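Peptide synthetase, module 7 (Actinoplanes teichomyceticus, PDB 4TX3) forms part of a non-ribosomal peptide synthetase, in which this condensation-like domain probably recruits the cytochrome P450 enzymes that crosslink the teicoplanin peptide. Local coordinates at residues E68-G76 and D116-R124; Q217-P228 and S356-G364. All coordinates share one frame; numbering follows the deposited sequence.

Interaction 1: residues E68-G76 and D116-R124; sequences EILRTTFPG and DLTRDMPWR
Phe-74 and Leu-117 join 68-76 to 116-124 through a backbone hydrogen bond, Phe-74 N to Leu-117 O, 2.7 Å long. The same carbonyl oxygen lies in the plane of the phenyl ring, at its edge. This is the N-terminal lobe of a condensation-domain fold, where the link after helix 53-66 and short strand 72-73 pass along the loop leading into sheet strand 123-129. At the far end the indole of Trp-123 turns its nitrogen to Leu-70: NE1 lies 2.8 Å from Leu-70 O, a weak bond because the N-H points well off the oxygen (129°). Leu-70 crosses the indole at about a right angle, with CD2 over one face. Between these ends Pro-122 CD sits 3.2 Å from Thr-72 O. Met-121 SD lies 3.6 Å from Arg-71 CA. The chi1 of Thr-73 (49°) sets its methyl CG2 anti to the carbonyl carbon, beside the backbone N, and so within 3.3 Å of Asp-120 O. Its OG1 bonds instead to His-86 NE2, while Leu-60 and Ala-64 of helix 53-66 touch the Trp-123 side chain. Phe-74 O receives the indole N-H of Trp-27 and lies 3.5 Å from Thr-118 CG2. An Asx turn shapes the loop on which Thr-118 sits: Thr-118 N donates to Asp-116 OD1 (3.1 Å), with the donor 52° out of the carboxylate plane.

Interaction 2: residues Q217-P228 and S356-G364; sequences QETVLPFDRARP and SRHPVYQVG
Arg-357 spreads its guanidinium against the side chain of Gln-217, whose CG lies 4.0 Å above the plane and over its centre. The amide plane is tilted from the guanidinium, and because NE2 and Arg-357 NH2 are both donors, their approach is one of packing and not a hydrogen bond. The pair belongs to the C-terminal lobe of the condensation-domain fold, where the loop before strand 235-242 packs on the loop running into strand 363-369. Glu-218 comes to the edge of the same guanidinium, in its plane, and OE2 alone takes two bonds of a side-on salt bridge, from Arg-357 NH2 (2.9 Å) and Arg-357 NE (3.3 Å). NE reaches the anti lone pair, whereas NH2 arrives from above the carboxylate, whose plane is turned 58° from the guanidinium. Arg-227 adds its NE to Glu-218 OE2 in a very short bond of doubtful exact length; the shared carboxylate probably offsets the like charges of Arg-227 and Arg-357. Arg-227 is further fixed by NH1 to Ser-356 O (3.1 Å) and by a salt bridge from NH2 to Asp-398. Beyond this network, Thr-219 OG1 donates to Gln-362 OE1 (2.9 Å), and water 2 links that hydroxyl to Gln-362 N. Leu-221 CD2 meets Val-363 CG2 at 3.9 Å, and Leu-273 and Leu-269 of helix 261-278 touch Leu-221 and Val-363 respectively. A bend at chi2 (77°) turns the amide of Gln-362 so that, while OE1 faces Thr-219, NE2 donates to His-358 O at 2.7 Å, nearly straight at 169°.

How the interactions relate
Interactions 1 and 2 follow one another along the chain, the first closing before the second opens, and they lie in different lobes of the condensation-domain fold. Their centres are 31 Å apart and their nearest atoms about 16 Å, so neither touches the other. Segment 116-124 runs into strand 123-129 of the five-stranded sheet, and 356-364 into strand 363-369, an outer strand of the four-stranded sheet. Helix 21-28 touches residues of both: Gln-23 packs on Ile-69 and Phe-74, Trp-27 reaches Thr-118 and Phe-74 O, and Arg-25 contacts His-358 and Pro-359. Each contact thus fastens loops to its own lobe, and this short helix bridges the ground between them.

Interaction 1: residues E68-G76 and D116-R124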
# COMPACT_ATOMS: atom_id res chain seq x y z
N GLU B 68 3.27 19.78 -8.95
CA GLU B 68 3.65 21.19 -8.99
C GLU B 68 4.69 21.61 -7.95
O GLU B 68 5.55 22.44 -8.23
CB GLU B 68 2.42 22.08 -8.82
CG GLU B 68 1.54 22.11 -10.03
CD GLU B 68 0.22 22.81 -9.76
OE1 GLU B 68 0.02 23.31 -8.62
OE2 GLU B 68 -0.61 22.83 -10.69
N ILE B 69 4.60 21.05 -6.75
CA ILE B 69 5.51 21.47 -5.70
C ILE B 69 6.99 21.23 -6.05
O ILE B 69 7.85 21.97 -5.58
CB ILE B 69 5.18 20.79 -4.34
CG1 ILE B 69 5.88 21.57 -3.22
CG2 ILE B 69 5.49 19.27 -4.37
CD1 ILE B 69 5.49 21.14 -1.85
N LEU B 70 7.28 20.22 -6.89
CA LEU B 70 8.65 19.98 -7.37
C LEU B 70 9.15 20.97 -8.44
O LEU B 70 10.33 20.96 -8.81
CB LEU B 70 8.75 18.57 -7.94
CG LEU B 70 8.55 17.39 -7.00
CD1 LEU B 70 8.81 16.10 -7.77
CD2 LEU B 70 9.46 17.51 -5.81
N ARG B 71 8.25 21.80 -8.97
CA ARG B 71 8.66 22.89 -9.85
C ARG B 71 8.20 24.21 -9.23
O ARG B 71 7.80 25.14 -9.92
CB ARG B 71 8.11 22.71 -11.27
CG ARG B 71 6.69 22.18 -11.36
CD ARG B 71 6.32 21.82 -12.80
NE ARG B 71 5.09 21.02 -12.89
CZ ARG B 71 3.87 21.55 -13.00
NH1 ARG B 71 3.72 22.87 -13.03
NH2 ARG B 71 2.81 20.75 -13.08
N THR B 72 8.24 24.26 -7.91
CA THR B 72 7.91 25.47 -7.19
C THR B 72 9.16 26.10 -6.59
O THR B 72 10.00 25.40 -6.02
CB THR B 72 6.89 25.18 -6.08
OG1 THR B 72 5.75 24.52 -6.64
CG2 THR B 72 6.45 26.46 -5.42
N THR B 73 9.29 27.42 -6.72
CA THR B 73 10.29 28.17 -5.98
C THR B 73 9.57 29.03 -4.98
O THR B 73 8.35 29.15 -5.06
CB THR B 73 11.16 29.07 -6.88
OG1 THR B 73 10.31 29.84 -7.76
CG2 THR B 73 12.14 28.23 -7.69
N PHE B 74 10.32 29.64 -4.06
CA PHE B 74 9.71 30.40 -2.97
C PHE B 74 10.31 31.82 -2.86
O PHE B 74 11.01 32.15 -1.89
CB PHE B 74 9.85 29.63 -1.65
CG PHE B 74 9.24 28.24 -1.69
CD1 PHE B 74 9.91 27.18 -2.30
CD2 PHE B 74 8.00 27.99 -1.14
CE1 PHE B 74 9.35 25.92 -2.36
CE2 PHE B 74 7.42 26.72 -1.18
CZ PHE B 74 8.10 25.68 -1.80
N PRO B 75 10.05 32.66 -3.86
CA PRO B 75 10.61 34.02 -3.87
C PRO B 75 9.93 34.95 -2.87
O PRO B 75 8.81 34.68 -2.44
CB PRO B 75 10.35 34.49 -5.30
CG PRO B 75 9.10 33.75 -5.71
CD PRO B 75 9.21 32.41 -5.05
N GLY B 76 10.61 36.04 -2.55
CA GLY B 76 10.05 37.08 -1.68
C GLY B 76 10.91 37.31 -0.45
O GLY B 76 11.98 36.71 -0.32
N ASP B 116 19.03 27.48 -2.32
CA ASP B 116 18.43 28.82 -2.14
C ASP B 116 17.00 28.77 -2.67
O ASP B 116 16.75 28.96 -3.86
CB ASP B 116 19.26 29.90 -2.84
CG ASP B 116 18.55 31.26 -2.89
OD1 ASP B 116 17.53 31.48 -2.19
OD2 ASP B 116 19.01 32.12 -3.65
N LEU B 117 16.07 28.52 -1.76
CA LEU B 117 14.66 28.31 -2.10
C LEU B 117 13.98 29.52 -2.78
O LEU B 117 12.85 29.40 -3.27
CB LEU B 117 13.88 27.92 -0.84
CG LEU B 117 14.51 26.66 -0.23
CD1 LEU B 117 14.09 26.43 1.21
CD2 LEU B 117 14.15 25.47 -1.11
N THR B 118 14.64 30.67 -2.81
CA THR B 118 14.07 31.81 -3.54
C THR B 118 14.30 31.70 -5.05
O THR B 118 13.56 32.29 -5.83
CB THR B 118 14.62 33.16 -3.03
OG1 THR B 118 16.05 33.18 -3.12
CG2 THR B 118 14.25 33.36 -1.59
N ARG B 119 15.31 30.94 -5.49
CA ARG B 119 15.56 30.82 -6.92
C ARG B 119 15.82 29.39 -7.41
O ARG B 119 15.89 29.16 -8.60
CB ARG B 119 16.73 31.73 -7.33
CG ARG B 119 18.12 31.36 -6.78
CD ARG B 119 19.20 32.33 -7.30
NE ARG B 119 18.86 33.72 -7.01
CZ ARG B 119 19.40 34.45 -6.03
NH1 ARG B 119 20.33 33.92 -5.25
NH2 ARG B 119 19.01 35.71 -5.84
N ASP B 120 15.95 28.42 -6.50
CA ASP B 120 16.18 27.03 -6.90
C ASP B 120 14.93 26.16 -6.73
O ASP B 120 14.15 26.37 -5.81
CB ASP B 120 17.30 26.38 -6.08
CG ASP B 120 18.64 27.06 -6.25
OD1 ASP B 120 18.87 27.72 -7.29
OD2 ASP B 120 19.48 26.92 -5.32
N MET B 121 14.75 25.19 -7.62
CA MET B 121 13.76 24.14 -7.38
C MET B 121 14.18 23.35 -6.12
O MET B 121 15.37 23.14 -5.88
CB MET B 121 13.65 23.22 -8.60
CG MET B 121 13.48 23.96 -9.91
SD MET B 121 11.81 24.53 -10.18
CE MET B 121 12.05 25.72 -11.50
N PRO B 122 13.21 22.90 -5.32
CA PRO B 122 13.54 22.30 -4.03
C PRO B 122 13.99 20.82 -4.10
O PRO B 122 13.89 20.09 -3.13
CB PRO B 122 12.23 22.42 -3.26
CG PRO B 122 11.18 22.21 -4.35
CD PRO B 122 11.77 22.81 -5.62
N TRP B 123 14.49 20.39 -5.25
CA TRP B 123 15.04 19.04 -5.35
C TRP B 123 16.15 19.04 -6.37
O TRP B 123 16.40 20.03 -7.03
CB TRP B 123 13.97 18.02 -5.73
CG TRP B 123 13.42 18.19 -7.09
CD1 TRP B 123 12.59 19.19 -7.53
CD2 TRP B 123 13.63 17.32 -8.21
NE1 TRP B 123 12.29 19.00 -8.86
CE2 TRP B 123 12.90 17.87 -9.30
CE3 TRP B 123 14.37 16.15 -8.41
CZ2 TRP B 123 12.89 17.27 -10.57
CZ3 TRP B 123 14.36 15.56 -9.67
CH2 TRP B 123 13.63 16.12 -10.73
N ARG B 124 16.80 17.90 -6.49
CA ARG B 124 18.10 17.83 -7.13
C ARG B 124 18.46 16.37 -7.36
O ARG B 124 18.31 15.53 -6.46
CB ARG B 124 19.12 18.53 -6.24
CG ARG B 124 20.53 18.41 -6.66
CD ARG B 124 21.43 18.74 -5.49
NE ARG B 124 21.21 20.09 -4.99
CZ ARG B 124 21.24 20.42 -3.71
NH1 ARG B 124 21.49 19.47 -2.80
NH2 ARG B 124 21.02 21.67 -3.33

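Interaction 2: residues Q217-P228 and S356-G364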
# COMPACT_ATOMS: atom_id res chain seq x y z
N GLN B 217 11.31 26.08 28.41
CA GLN B 217 11.69 26.32 27.03
C GLN B 217 12.45 25.10 26.50
O GLN B 217 12.51 24.85 25.30
CB GLN B 217 12.56 27.57 26.88
CG GLN B 217 13.96 27.45 27.47
CD GLN B 217 14.84 28.69 27.25
OE1 GLN B 217 14.34 29.79 26.97
NE2 GLN B 217 16.15 28.51 27.38
N GLU B 218 13.02 24.34 27.44
CA GLU B 218 13.91 23.24 27.13
C GLU B 218 13.62 22.04 28.01
O GLU B 218 13.05 22.19 29.08
CB GLU B 218 15.36 23.66 27.35
CG GLU B 218 16.17 23.80 26.11
CD GLU B 218 17.67 23.96 26.41
OE1 GLU B 218 18.16 23.38 27.41
OE2 GLU B 218 18.35 24.67 25.63
N THR B 219 14.04 20.86 27.56
CA THR B 219 14.03 19.66 28.39
C THR B 219 15.43 19.51 28.98
O THR B 219 16.41 19.72 28.26
CB THR B 219 13.65 18.40 27.56
OG1 THR B 219 12.40 18.62 26.88
CG2 THR B 219 13.52 17.16 28.45
N VAL B 220 15.54 19.18 30.26
CA VAL B 220 16.85 18.93 30.86
C VAL B 220 17.40 17.58 30.42
O VAL B 220 16.78 16.55 30.67
CB VAL B 220 16.81 18.94 32.41
CG1 VAL B 220 18.15 18.46 32.97
CG2 VAL B 220 16.50 20.31 32.92
N LEU B 221 18.55 17.57 29.77
CA LEU B 221 19.10 16.32 29.22
C LEU B 221 20.59 16.22 29.53
O LEU B 221 21.22 17.21 29.88
CB LEU B 221 18.84 16.25 27.71
CG LEU B 221 17.37 16.32 27.25
CD1 LEU B 221 17.27 16.79 25.81
CD2 LEU B 221 16.64 14.98 27.41
N PRO B 222 21.18 15.03 29.41
CA PRO B 222 22.60 14.96 29.82
C PRO B 222 23.57 15.48 28.74
O PRO B 222 24.28 14.68 28.10
CB PRO B 222 22.81 13.46 30.07
CG PRO B 222 21.88 12.81 29.11
CD PRO B 222 20.64 13.69 29.08
N PHE B 223 23.61 16.80 28.57
CA PHE B 223 24.43 17.42 27.53
C PHE B 223 25.93 17.19 27.77
O PHE B 223 26.36 17.05 28.92
CB PHE B 223 24.16 18.92 27.44
CG PHE B 223 22.74 19.27 27.07
CD1 PHE B 223 22.16 18.80 25.91
CD2 PHE B 223 21.99 20.11 27.89
CE1 PHE B 223 20.85 19.14 25.57
CE2 PHE B 223 20.68 20.44 27.56
CZ PHE B 223 20.12 19.96 26.40
N ASP B 224 26.71 17.14 26.70
CA ASP B 224 28.17 17.09 26.83
C ASP B 224 28.76 18.47 26.53
O ASP B 224 29.90 18.76 26.90
CB ASP B 224 28.77 16.04 25.89
CG ASP B 224 28.53 14.62 26.37
OD1 ASP B 224 28.88 14.30 27.52
OD2 ASP B 224 27.97 13.82 25.60
N ARG B 225 27.98 19.32 25.86
CA ARG B 225 28.37 20.69 25.53
C ARG B 225 27.17 21.62 25.59
O ARG B 225 26.03 21.19 25.41
CB ARG B 225 28.96 20.80 24.12
CG ARG B 225 30.23 20.08 23.90
CD ARG B 225 30.32 19.61 22.47
NE ARG B 225 30.91 18.28 22.50
CZ ARG B 225 30.28 17.17 22.16
NH1 ARG B 225 29.05 17.21 21.68
NH2 ARG B 225 30.92 16.02 22.26
N ALA B 226 27.44 22.90 25.81
CA ALA B 226 26.36 23.88 25.86
C ALA B 226 25.76 24.04 24.46
O ALA B 226 26.43 23.82 23.45
CB ALA B 226 26.87 25.21 26.39
N ARG B 227 24.48 24.43 24.42
CA ARG B 227 23.79 24.68 23.17
C ARG B 227 24.37 25.94 22.54
O ARG B 227 24.35 26.99 23.15
CB ARG B 227 22.29 24.84 23.41
CG ARG B 227 21.44 24.81 22.15
CD ARG B 227 19.98 25.13 22.46
NE ARG B 227 19.42 24.20 23.43
CZ ARG B 227 18.98 22.99 23.11
NH1 ARG B 227 19.02 22.57 21.85
NH2 ARG B 227 18.49 22.20 24.06
N PRO B 228 24.93 25.80 21.32
CA PRO B 228 25.44 26.93 20.54
C PRO B 228 24.32 27.81 20.02
O PRO B 228 23.20 27.33 19.89
CB PRO B 228 26.17 26.26 19.38
CG PRO B 228 25.51 24.96 19.23
CD PRO B 228 25.17 24.52 20.63
N SER B 356 18.65 27.87 18.01
CA SER B 356 19.49 26.85 18.62
C SER B 356 18.70 25.63 19.08
O SER B 356 19.27 24.64 19.52
CB SER B 356 20.24 27.45 19.80
OG SER B 356 19.40 28.34 20.54
N ARG B 357 17.38 25.70 18.97
CA ARG B 357 16.52 24.77 19.69
C ARG B 357 15.22 24.53 18.95
O ARG B 357 14.66 25.45 18.34
CB ARG B 357 16.25 25.32 21.09
CG ARG B 357 15.05 24.73 21.78
CD ARG B 357 14.68 25.50 23.02
NE ARG B 357 15.88 25.81 23.79
CZ ARG B 357 16.25 27.04 24.12
NH1 ARG B 357 15.52 28.08 23.74
NH2 ARG B 357 17.36 27.23 24.83
N HIS B 358 14.74 23.29 18.99
CA HIS B 358 13.39 22.99 18.53
C HIS B 358 12.38 23.42 19.60
O HIS B 358 12.52 23.06 20.77
CB HIS B 358 13.24 21.50 18.21
CG HIS B 358 12.01 21.16 17.44
ND1 HIS B 358 10.89 20.60 18.03
CD2 HIS B 358 11.71 21.30 16.13
CE1 HIS B 358 9.96 20.42 17.12
NE2 HIS B 358 10.43 20.84 15.96
N PRO B 359 11.37 24.21 19.21
CA PRO B 359 10.35 24.73 20.13
C PRO B 359 9.40 23.64 20.67
O PRO B 359 9.23 22.61 20.01
CB PRO B 359 9.59 25.72 19.25
CG PRO B 359 9.73 25.16 17.88
CD PRO B 359 11.10 24.60 17.82
N VAL B 360 8.81 23.89 21.85
CA VAL B 360 7.86 22.98 22.50
C VAL B 360 8.47 21.64 22.94
O VAL B 360 8.34 21.27 24.10
CB VAL B 360 6.64 22.66 21.61
CG1 VAL B 360 5.59 21.86 22.40
CG2 VAL B 360 6.03 23.92 21.05
N TYR B 361 9.10 20.90 22.03
CA TYR B 361 9.78 19.68 22.44
C TYR B 361 11.12 19.47 21.76
O TYR B 361 11.35 19.92 20.64
CB TYR B 361 8.89 18.44 22.22
CG TYR B 361 8.59 18.10 20.78
CD1 TYR B 361 7.53 18.69 20.10
CD2 TYR B 361 9.36 17.15 20.10
CE1 TYR B 361 7.25 18.36 18.79
CE2 TYR B 361 9.10 16.82 18.78
CZ TYR B 361 8.04 17.43 18.13
OH TYR B 361 7.77 17.09 16.82
N GLN B 362 12.01 18.77 22.47
CA GLN B 362 13.37 18.55 22.02
C GLN B 362 13.66 17.04 21.94
O GLN B 362 14.72 16.61 21.45
CB GLN B 362 14.36 19.26 22.95
CG GLN B 362 14.20 20.78 23.00
CD GLN B 362 13.02 21.23 23.84
OE1 GLN B 362 12.81 20.73 24.94
NE2 GLN B 362 12.24 22.17 23.33
N VAL B 363 12.72 16.24 22.44
CA VAL B 363 12.80 14.78 22.38
C VAL B 363 11.66 14.22 21.54
O VAL B 363 10.49 14.51 21.82
CB VAL B 363 12.76 14.14 23.77
CG1 VAL B 363 12.96 12.62 23.68
CG2 VAL B 363 13.81 14.78 24.67
N GLY B 364 11.99 13.43 20.52
CA GLY B 364 10.98 12.86 19.65
C GLY B 364 10.93 11.35 19.72
O GLY B 364 11.95 10.69 19.98
O HOH W 1 10.57 25.81 23.73
O HOH W 2 11.21 17.27 24.66